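Side-chain contacts in N-methyltransferase (Streptoalloteichus sp. ATCC 53650, PDB 5BSZ), which probably transfers a methyl group from S-adenosylmethionine to the amino nitrogen of a deoxysugar that becomes part of the antibiotic kedarcidin: residues G12-E17 against F202-D207; E35-V40 against A63-H68; R129-M134 against A221-E226. All coordinates share one frame; numbering follows the deposited sequence.

Contact 1. Residues G12-E17 against F202-D207. With SAH (S-adenosyl-L-homocysteine), chain B; EDO (1,2-ethanediol), chain C.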
loop_
_atom_site.group_PDB
_atom_site.type_symbol
_atom_site.label_atom_id
_atom_site.label_comp_id
_atom_site.label_asym_id
_atom_site.label_seq_id
_atom_site.Cartn_x
_atom_site.Cartn_y
_atom_site.Cartn_z
ATOM N N GLY A 12 -4.500 9.300 6.218
ATOM C CA GLY A 12 -5.195 10.290 7.067
ATOM C C GLY A 12 -6.591 10.579 6.595
ATOM O O GLY A 12 -7.063 10.031 5.575
ATOM N N ASP A 13 -7.239 11.494 7.314
ATOM C CA ASP A 13 -8.498 12.072 6.855
ATOM C C ASP A 13 -8.320 12.896 5.595
ATOM O O ASP A 13 -7.266 13.471 5.299
ATOM C CB ASP A 13 -9.142 12.940 7.944
ATOM C CG ASP A 13 -9.518 12.149 9.187
ATOM O OD1 ASP A 13 -9.705 10.883 9.167
ATOM O OD2 ASP A 13 -9.582 12.804 10.257
ATOM N N ALA A 14 -9.371 12.939 4.796
ATOM C CA ALA A 14 -9.356 13.712 3.555
ATOM C C ALA A 14 -10.562 14.631 3.380
ATOM O O ALA A 14 -11.681 14.196 3.609
ATOM C CB ALA A 14 -9.305 12.752 2.373
ATOM N N LEU A 15 -10.327 15.858 2.912
ATOM C CA LEU A 15 -11.376 16.780 2.385
ATOM C C LEU A 15 -11.098 17.095 0.885
ATOM O O LEU A 15 -10.098 16.619 0.328
ATOM C CB LEU A 15 -11.381 18.104 3.204
ATOM C CG LEU A 15 -12.122 18.090 4.541
ATOM C CD1 LEU A 15 -11.855 19.378 5.321
ATOM C CD2 LEU A 15 -13.615 17.859 4.358
ATOM N N GLY A 16 -11.962 17.872 0.226
ATOM C CA GLY A 16 -11.721 18.335 -1.150
ATOM C C GLY A 16 -10.246 18.497 -1.519
ATOM O O GLY A 16 -9.483 19.163 -0.788
ATOM N N GLU A 17 -9.834 17.892 -2.642
ATOM C CA GLU A 17 -8.472 18.083 -3.189
ATOM C C GLU A 17 -8.453 18.521 -4.663
ATOM O O GLU A 17 -9.210 17.987 -5.488
ATOM C CB GLU A 17 -7.622 16.818 -2.998
ATOM C CG GLU A 17 -7.140 16.612 -1.564
ATOM C CD GLU A 17 -6.891 15.155 -1.218
ATOM O OE1 GLU A 17 -6.116 14.502 -1.954
ATOM O OE2 GLU A 17 -7.465 14.665 -0.217
ATOM N N PHE A 202 -2.857 6.750 -5.194
ATOM C CA PHE A 202 -3.644 7.537 -4.258
ATOM C C PHE A 202 -4.954 6.791 -4.070
ATOM O O PHE A 202 -5.486 6.221 -5.036
ATOM C CB PHE A 202 -3.994 8.936 -4.792
ATOM C CG PHE A 202 -2.829 9.793 -5.190
ATOM C CD1 PHE A 202 -2.409 10.832 -4.361
ATOM C CD2 PHE A 202 -2.206 9.640 -6.431
ATOM C CE1 PHE A 202 -1.373 11.685 -4.741
ATOM C CE2 PHE A 202 -1.167 10.479 -6.804
ATOM C CZ PHE A 202 -0.740 11.498 -5.954
ATOM N N SER A 203 -5.490 6.791 -2.849
ATOM C CA SER A 203 -6.826 6.269 -2.688
ATOM C C SER A 203 -7.621 7.061 -1.655
ATOM O O SER A 203 -7.036 7.681 -0.763
ATOM C CB SER A 203 -6.778 4.808 -2.368
ATOM O OG SER A 203 -6.340 4.642 -1.069
ATOM N N GLN A 204 -8.936 7.021 -1.831
ATOM C CA GLN A 204 -9.880 7.675 -0.927
ATOM C C GLN A 204 -11.180 6.848 -0.826
ATOM O O GLN A 204 -11.662 6.266 -1.808
ATOM C CB GLN A 204 -10.145 9.087 -1.450
ATOM C CG GLN A 204 -11.104 9.872 -0.565
ATOM C CD GLN A 204 -11.245 11.339 -0.947
ATOM O OE1 GLN A 204 -12.256 11.743 -1.510
ATOM N NE2 GLN A 204 -10.245 12.131 -0.626
ATOM N N VAL A 205 -11.729 6.792 0.376
ATOM C CA VAL A 205 -12.989 6.147 0.649
ATOM C C VAL A 205 -13.866 7.186 1.365
ATOM O O VAL A 205 -13.464 7.787 2.356
ATOM C CB VAL A 205 -12.881 4.905 1.526
ATOM C CG1 VAL A 205 -14.235 4.196 1.573
ATOM C CG2 VAL A 205 -11.869 3.934 0.997
ATOM N N GLN A 206 -15.054 7.397 0.821
ATOM C CA GLN A 206 -15.963 8.386 1.374
ATOM C C GLN A 206 -17.390 7.844 1.347
ATOM O O GLN A 206 -17.809 7.167 0.404
ATOM C CB GLN A 206 -15.819 9.748 0.678
ATOM C CG GLN A 206 -16.717 10.011 -0.531
ATOM C CD GLN A 206 -16.466 11.347 -1.236
ATOM O OE1 GLN A 206 -15.528 11.494 -2.027
ATOM N NE2 GLN A 206 -17.344 12.308 -1.003
ATOM N N ASP A 207 -18.107 8.151 2.418
ATOM C CA ASP A 207 -19.515 7.793 2.593
ATOM C C ASP A 207 -20.409 9.011 2.299
ATOM O O ASP A 207 -20.068 10.138 2.657
ATOM C CB ASP A 207 -19.710 7.335 4.033
ATOM C CG ASP A 207 -19.126 5.939 4.340
ATOM O OD1 ASP A 207 -18.906 5.192 3.394
ATOM O OD2 ASP A 207 -19.010 5.598 5.545
HETATM N N SAH B . -20.445 21.494 -4.963
HETATM C CA SAH B . -19.100 21.116 -5.541
HETATM C CB SAH B . -18.229 20.244 -4.611
HETATM C CG SAH B . -18.055 18.762 -4.837
HETATM S SD SAH B . -17.010 17.861 -3.744
HETATM C C SAH B . -19.406 20.581 -6.908
HETATM O O SAH B . -20.533 20.331 -7.316
HETATM O OXT SAH B . -18.520 20.528 -7.707
HETATM C "C5'" SAH B . -17.702 18.060 -2.124
HETATM C "C4'" SAH B . -17.055 19.275 -1.431
HETATM O "O4'" SAH B . -17.651 19.496 -0.139
HETATM C "C3'" SAH B . -15.572 19.075 -1.134
HETATM O "O3'" SAH B . -14.867 20.143 -1.762
HETATM C "C2'" SAH B . -15.381 19.174 0.372
HETATM O "O2'" SAH B . -14.171 19.882 0.739
HETATM C "C1'" SAH B . -16.646 19.881 0.786
HETATM N N9 SAH B . -17.106 19.594 2.158
HETATM C C8 SAH B . -17.121 18.387 2.799
HETATM N N7 SAH B . -17.592 18.530 4.058
HETATM C C5 SAH B . -17.842 19.856 4.224
HETATM C C6 SAH B . -18.336 20.677 5.326
HETATM N N6 SAH B . -18.635 20.021 6.463
HETATM N N1 SAH B . -18.488 22.001 5.094
HETATM C C2 SAH B . -18.142 22.587 3.944
HETATM N N3 SAH B . -17.684 21.909 2.877
HETATM C C4 SAH B . -17.526 20.567 2.968
HETATM C C1 EDO C . -15.287 6.103 6.367
HETATM O O1 EDO C . -16.582 6.713 6.587
HETATM C C2 EDO C . -14.872 5.032 7.402
HETATM O O2 EDO C . -15.657 4.961 8.607
#

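Contact 2. Residues E35-V40 against A63-H68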
loop_
_atom_site.group_PDB
_atom_site.type_symbol
_atom_site.label_atom_id
_atom_site.label_comp_id
_atom_site.label_asym_id
_atom_site.label_seq_id
_atom_site.Cartn_x
_atom_site.Cartn_y
_atom_site.Cartn_z
ATOM N N GLU A 35 -26.987 26.395 -14.863
ATOM C CA GLU A 35 -28.263 26.737 -15.480
ATOM C C GLU A 35 -29.478 26.271 -14.694
ATOM O O GLU A 35 -30.471 27.041 -14.545
ATOM C CB GLU A 35 -28.261 26.272 -16.955
ATOM C CG GLU A 35 -29.545 26.486 -17.745
ATOM C CD GLU A 35 -30.029 27.921 -17.727
ATOM O OE1 GLU A 35 -31.274 28.104 -17.789
ATOM O OE2 GLU A 35 -29.207 28.857 -17.518
ATOM N N TRP A 36 -29.452 25.028 -14.184
ATOM C CA TRP A 36 -30.542 24.642 -13.279
ATOM C C TRP A 36 -30.785 25.665 -12.184
ATOM O O TRP A 36 -31.916 26.048 -11.897
ATOM C CB TRP A 36 -30.321 23.329 -12.542
ATOM C CG TRP A 36 -30.013 22.137 -13.375
ATOM C CD1 TRP A 36 -30.372 21.912 -14.674
ATOM C CD2 TRP A 36 -29.272 20.983 -12.946
ATOM N NE1 TRP A 36 -29.863 20.695 -15.094
ATOM C CE2 TRP A 36 -29.220 20.089 -14.046
ATOM C CE3 TRP A 36 -28.667 20.612 -11.739
ATOM C CZ2 TRP A 36 -28.583 18.856 -13.976
ATOM C CZ3 TRP A 36 -28.026 19.366 -11.671
ATOM C CH2 TRP A 36 -28.002 18.511 -12.775
ATOM N N VAL A 37 -29.709 26.054 -11.512
ATOM C CA VAL A 37 -29.809 26.959 -10.373
ATOM C C VAL A 37 -30.377 28.315 -10.849
ATOM O O VAL A 37 -31.340 28.820 -10.277
ATOM C CB VAL A 37 -28.421 27.194 -9.717
ATOM C CG1 VAL A 37 -28.537 28.239 -8.598
ATOM C CG2 VAL A 37 -27.860 25.882 -9.156
ATOM N N ARG A 38 -29.793 28.877 -11.896
ATOM C CA ARG A 38 -30.189 30.192 -12.410
ATOM C C ARG A 38 -31.704 30.218 -12.697
ATOM O O ARG A 38 -32.453 31.108 -12.278
ATOM C CB ARG A 38 -29.394 30.536 -13.683
ATOM C CG ARG A 38 -29.836 31.858 -14.342
ATOM C CD ARG A 38 -29.394 31.992 -15.800
ATOM N NE ARG A 38 -30.328 31.225 -16.609
ATOM C CZ ARG A 38 -31.573 31.627 -16.897
ATOM N NH1 ARG A 38 -32.000 32.853 -16.584
ATOM N NH2 ARG A 38 -32.375 30.796 -17.551
ATOM N N ARG A 39 -32.148 29.176 -13.387
ATOM C CA ARG A 39 -33.518 29.058 -13.871
ATOM C C ARG A 39 -34.496 28.926 -12.729
ATOM O O ARG A 39 -35.498 29.649 -12.675
ATOM C CB ARG A 39 -33.622 27.859 -14.822
ATOM C CG ARG A 39 -34.975 27.604 -15.451
ATOM C CD ARG A 39 -35.013 26.229 -16.114
ATOM N NE ARG A 39 -36.214 25.529 -15.670
ATOM C CZ ARG A 39 -36.891 24.640 -16.383
ATOM N NH1 ARG A 39 -37.980 24.088 -15.866
ATOM N NH2 ARG A 39 -36.480 24.287 -17.592
ATOM N N VAL A 40 -34.236 28.000 -11.804
ATOM C CA VAL A 40 -35.137 27.770 -10.689
ATOM C C VAL A 40 -35.213 29.019 -9.771
ATOM O O VAL A 40 -36.254 29.363 -9.215
ATOM C CB VAL A 40 -34.652 26.541 -9.869
ATOM C CG1 VAL A 40 -35.323 26.511 -8.527
ATOM C CG2 VAL A 40 -34.902 25.229 -10.613
ATOM N N ALA A 63 -18.120 30.282 -11.110
ATOM C CA ALA A 63 -17.560 30.951 -12.284
ATOM C C ALA A 63 -18.609 31.074 -13.373
ATOM O O ALA A 63 -18.663 32.094 -14.066
ATOM C CB ALA A 63 -16.299 30.241 -12.778
ATOM N N HIS A 64 -19.493 30.080 -13.493
ATOM C CA HIS A 64 -20.686 30.273 -14.315
ATOM C C HIS A 64 -21.745 31.175 -13.738
ATOM O O HIS A 64 -22.346 31.997 -14.432
ATOM C CB HIS A 64 -21.314 28.933 -14.728
ATOM C CG HIS A 64 -20.374 28.080 -15.527
ATOM N ND1 HIS A 64 -20.400 28.031 -16.896
ATOM C CD2 HIS A 64 -19.341 27.291 -15.149
ATOM C CE1 HIS A 64 -19.457 27.213 -17.331
ATOM N NE2 HIS A 64 -18.795 26.756 -16.287
ATOM N N LEU A 65 -22.029 31.018 -12.470
ATOM C CA LEU A 65 -23.142 31.730 -11.912
ATOM C C LEU A 65 -22.917 33.250 -11.771
ATOM O O LEU A 65 -23.875 34.015 -11.802
ATOM C CB LEU A 65 -23.449 31.106 -10.581
ATOM C CG LEU A 65 -24.185 29.748 -10.751
ATOM C CD1 LEU A 65 -23.954 28.979 -9.467
ATOM C CD2 LEU A 65 -25.674 29.877 -10.953
ATOM N N VAL A 66 -21.669 33.674 -11.627
ATOM C CA VAL A 66 -21.401 35.039 -11.267
ATOM C C VAL A 66 -21.834 36.020 -12.349
ATOM O O VAL A 66 -22.098 37.168 -12.011
ATOM C CB VAL A 66 -19.929 35.390 -10.903
ATOM C CG1 VAL A 66 -19.488 34.730 -9.620
ATOM C CG2 VAL A 66 -18.973 35.222 -12.093
ATOM N N GLU A 67 -21.895 35.616 -13.614
ATOM C CA GLU A 67 -22.426 36.518 -14.660
ATOM C C GLU A 67 -23.852 36.946 -14.322
ATOM O O GLU A 67 -24.309 38.078 -14.586
ATOM C CB GLU A 67 -22.491 35.816 -16.019
ATOM C CG GLU A 67 -21.496 34.693 -16.247
ATOM C CD GLU A 67 -21.499 34.238 -17.700
ATOM O OE1 GLU A 67 -20.499 33.605 -18.084
ATOM O OE2 GLU A 67 -22.473 34.525 -18.453
ATOM N N HIS A 68 -24.585 36.014 -13.722
ATOM C CA HIS A 68 -26.000 36.282 -13.444
ATOM C C HIS A 68 -26.184 36.800 -12.043
ATOM O O HIS A 68 -27.134 37.535 -11.772
ATOM C CB HIS A 68 -26.817 35.004 -13.731
ATOM C CG HIS A 68 -26.601 34.497 -15.122
ATOM N ND1 HIS A 68 -26.952 35.241 -16.234
ATOM C CD2 HIS A 68 -25.961 33.394 -15.595
ATOM C CE1 HIS A 68 -26.583 34.595 -17.330
ATOM N NE2 HIS A 68 -25.997 33.467 -16.970
#

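Contact 3. Residues R129-M134 against A221-E226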
loop_
_atom_site.group_PDB
_atom_site.type_symbol
_atom_site.label_atom_id
_atom_site.label_comp_id
_atom_site.label_asym_id
_atom_site.label_seq_id
_atom_site.Cartn_x
_atom_site.Cartn_y
_atom_site.Cartn_z
ATOM N N ARG A 129 -29.878 20.462 10.182
ATOM C CA ARG A 129 -28.990 21.543 10.609
ATOM C C ARG A 129 -28.343 22.299 9.467
ATOM O O ARG A 129 -28.300 23.548 9.486
ATOM C CB ARG A 129 -27.884 21.070 11.559
ATOM C CG ARG A 129 -28.062 21.612 12.963
ATOM C CD ARG A 129 -27.226 20.855 13.980
ATOM N NE ARG A 129 -25.847 20.812 13.543
ATOM C CZ ARG A 129 -24.898 21.633 13.966
ATOM N NH1 ARG A 129 -25.168 22.595 14.843
ATOM N NH2 ARG A 129 -23.682 21.476 13.486
ATOM N N ALA A 130 -27.814 21.551 8.487
ATOM C CA ALA A 130 -27.292 22.163 7.247
ATOM C C ALA A 130 -28.349 23.023 6.536
ATOM O O ALA A 130 -28.066 24.081 6.033
ATOM C CB ALA A 130 -26.778 21.119 6.256
ATOM N N VAL A 131 -29.568 22.523 6.393
ATOM C CA VAL A 131 -30.582 23.237 5.633
ATOM C C VAL A 131 -31.009 24.487 6.400
ATOM O O VAL A 131 -31.266 25.551 5.803
ATOM C CB VAL A 131 -31.761 22.300 5.335
ATOM C CG1 VAL A 131 -32.911 23.063 4.709
ATOM C CG2 VAL A 131 -31.284 21.186 4.385
ATOM N N ARG A 132 -31.061 24.366 7.719
ATOM C CA ARG A 132 -31.309 25.549 8.537
ATOM C C ARG A 132 -30.236 26.624 8.371
ATOM O O ARG A 132 -30.529 27.840 8.275
ATOM C CB ARG A 132 -31.470 25.141 9.994
ATOM C CG ARG A 132 -32.368 26.058 10.809
ATOM C CD ARG A 132 -33.320 25.262 11.734
ATOM N NE ARG A 132 -32.665 24.060 12.273
ATOM C CZ ARG A 132 -33.088 22.786 12.199
ATOM N NH1 ARG A 132 -34.268 22.433 11.631
ATOM N NH2 ARG A 132 -32.268 21.851 12.721
ATOM N N ALA A 133 -28.978 26.198 8.391
ATOM C CA ALA A 133 -27.898 27.163 8.299
ATOM C C ALA A 133 -27.955 27.850 6.945
ATOM O O ALA A 133 -27.694 29.032 6.903
ATOM C CB ALA A 133 -26.528 26.520 8.470
ATOM N N MET A 134 -28.190 27.099 5.855
ATOM C CA MET A 134 -28.478 27.672 4.543
ATOM C C MET A 134 -29.651 28.673 4.534
ATOM O O MET A 134 -29.504 29.768 4.012
ATOM C CB MET A 134 -28.708 26.614 3.445
ATOM C CG MET A 134 -27.409 25.808 3.199
ATOM S SD MET A 134 -27.802 24.370 2.181
ATOM C CE MET A 134 -26.245 23.533 2.482
ATOM N N ALA A 221 -39.050 22.390 5.198
ATOM C CA ALA A 221 -40.172 22.867 6.013
ATOM C C ALA A 221 -39.748 23.274 7.419
ATOM O O ALA A 221 -40.140 24.334 7.891
ATOM C CB ALA A 221 -41.233 21.783 6.108
ATOM N N ALA A 222 -38.936 22.457 8.087
ATOM C CA ALA A 222 -38.415 22.824 9.391
ATOM C C ALA A 222 -37.472 24.004 9.353
ATOM O O ALA A 222 -37.284 24.639 10.375
ATOM C CB ALA A 222 -37.737 21.647 10.063
ATOM N N ALA A 223 -36.885 24.304 8.199
ATOM C CA ALA A 223 -36.041 25.500 8.061
ATOM C C ALA A 223 -36.852 26.736 7.674
ATOM O O ALA A 223 -36.264 27.762 7.306
ATOM C CB ALA A 223 -34.975 25.257 7.003
ATOM N N GLY A 224 -38.182 26.639 7.700
ATOM C CA GLY A 224 -39.049 27.781 7.397
ATOM C C GLY A 224 -39.145 28.114 5.921
ATOM O O GLY A 224 -39.372 29.271 5.544
ATOM N N CYS A 225 -38.947 27.103 5.073
ATOM C CA CYS A 225 -39.089 27.243 3.629
ATOM C C CYS A 225 -40.247 26.383 3.137
ATOM O O CYS A 225 -40.461 25.287 3.650
ATOM C CB CYS A 225 -37.821 26.782 2.898
ATOM S SG CYS A 225 -36.392 27.824 3.297
ATOM N N GLU A 226 -40.927 26.884 2.114
ATOM C CA GLU A 226 -41.949 26.135 1.406
ATOM C C GLU A 226 -41.230 25.203 0.437
ATOM O O GLU A 226 -40.525 25.711 -0.459
ATOM C CB GLU A 226 -42.862 27.100 0.629
ATOM C CG GLU A 226 -44.030 26.391 -0.036
ATOM C CD GLU A 226 -45.007 25.872 1.013
ATOM O OE1 GLU A 226 -45.402 26.664 1.895
ATOM O OE2 GLU A 226 -45.336 24.673 0.983
#

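Contact 1. Residues G12-E17 against F202-D207
Beside the S-adenosyl-L-homocysteine pocket, where the long N-terminal strand 4-14 gives way to the loop leading to helix 18-24, Ala14 rests against Gln204 of strand 198-209, the outermost strand of the antiparallel sheet within this chain. The two segments form no ladder with each other, their closest CA atoms, those of Ala14 and Gln204, being 7.5 Å apart. Both instead pair with a strand of the second subunit, so the sheet runs on across the interface. Gln204 bridges the gap by its length: CG lies opposite the backbone N (chi1 -179°) and the chain stays extended, carrying CD to 4.1 Å from Ala14 CB. A methyl group is all the alanine offers there, and contact is by packing, with no hydrogen bond. The loosely ordered carboxylate of Glu17 slides past the same amide in the opposite direction, the two planes 77° apart. Glu17 itself is the N-cap residue of the following helix.

Between Ala14 and Glu17 the loop serves the ligand. Leu15 sends CD2 to the adenine, 3.9 Å from C8 of S-adenosyl-L-homocysteine. Gly16, having no side chain, lets the ribose come close, with O3' 3.7 Å from the Gly16 CA. Farther along the other strand, Asp207 is shared: OD1 forms a salt bridge with Arg186, while OD2 accepts a bond of 2.9 Å from O1 of an ethanediol molecule. Back at the pocket, Gly16 N donates to ribose O2' at 3.0 Å, a bent bond with an N-H...O angle of 139°.

Contact 2. Residues E35-V40 against A63-H68
Leu65 and His68 meet Val37 and Arg38 where two helices of the Rossmann-like methyltransferase fold, 30-44 and 60-65, lie side by side. Helix 60-65 follows strand 50-54, the first strand of the parallel core.

Along the second segment, Leu65 comes first and makes the buried part of the contact. Its CG stands opposite the carbonyl carbon and beside the backbone N, which directs the branched tip at the neighbouring helix; CD2 comes within 4.0 Å of Val37 CB. The two side chains cross at about a right angle, the leucine CD2 meeting CB and CG1 of the valine. The same CD2 also lies 4.3 Å from Arg38 N, close against the helix backbone, and Leu65 packs in addition on Ala34, one turn earlier in helix 30-44.

Beyond Leu65 the backbone stays helical in its torsions, and His68 N reaches Leu65 O at 2.9 Å. The imidazole lies beside Arg38, while Glu67 CB sits over its other face. Arg38 suits a position at the margin of the core, having an aliphatic shaft for packing and a charged end for solvent and salt bridges. Its chain bends at chi3 (80°), turning the guanidinium back to Glu35 one turn earlier and 64° from the ring plane. Side-on, NE grips Glu35 OE2 at 2.8 Å and NH2 grips OE1, both nearly straight, in plane and on syn lone pairs. With the guanidinium held in this way, probably steadying the shaft, Arg38 CD sits 3.8 Å from the centre of the His68 ring, only 12° off its normal, in a CH-pi contact.

Contact 3. Residues R129-M134 against A221-E226
Val131 has CG1 opposite its backbone N (chi1 172°), and this torsion brings that methyl group against Ala223; Arg132, next along the helix, folds its chain at chi2 and chi3, bringing the guanidinium beside Ala222. The valine contact is the buried one, with CG1 3.8 Å from Ala223 CB. That alanine methyl sits against the helix backbone: it also lies 4.0 Å from Arg132 CA and 3.9 Å from Val131 O. With only a methyl group on Ala223, the CA atoms of Arg132 and Ala223 can approach to 4.8 Å. Ala135, one helical turn farther on, receives Ala223 as well, and Val131 also packs on Leu144 and Ile146 of strand 143-146 and on Ile118.

Nearer the solvent the contact is looser. Arg132 NH1 lies 3.9 Å from Ala222 CB, which comes to the edge of the guanidinium. Ala222 O is close to the guanidinium plane too, but at 3.9 Å from NH1 it is too far to count as a hydrogen bond; the attraction is probably electrostatic and weak.

Ala223 stands where helix 213-222 stops. Gly224, with a positive phi of 76°, is the C-prime residue of a Schellman motif. Its N bonds to Ala221 O at 3.0 Å, while Cys225 N reaches back to the carbonyl of the residue before Ala221. The chain then enters strand 225-230 at once. A helix leading into the outermost strand, with 240-245 inserted antiparallel between it and 143-146, gives the 3-2-1-4-5-7-6 sheet characteristic of class I, Rossmann-like methyltransferases.

From the N terminus, the end of strand 4-14 opens contact 1, and its loop closes only 185 residues later on strand 198-209. Contact 2 lies wholly within that span: it closes the short loop from helix 30-44 through strand 50-54 to helix 60-65. Contact 3 starts after contact 2 has closed, at helix 124-135, and ends past strand 198-209, so its loop crosses that of contact 1. Contacts 2 and 3 both belong to the Rossmann-like part, their centres about 22 Å apart. Contact 1 joins the N-terminal strand to the four-stranded antiparallel sheet beside the cofactor, with its centre about 29 Å from that of contact 2.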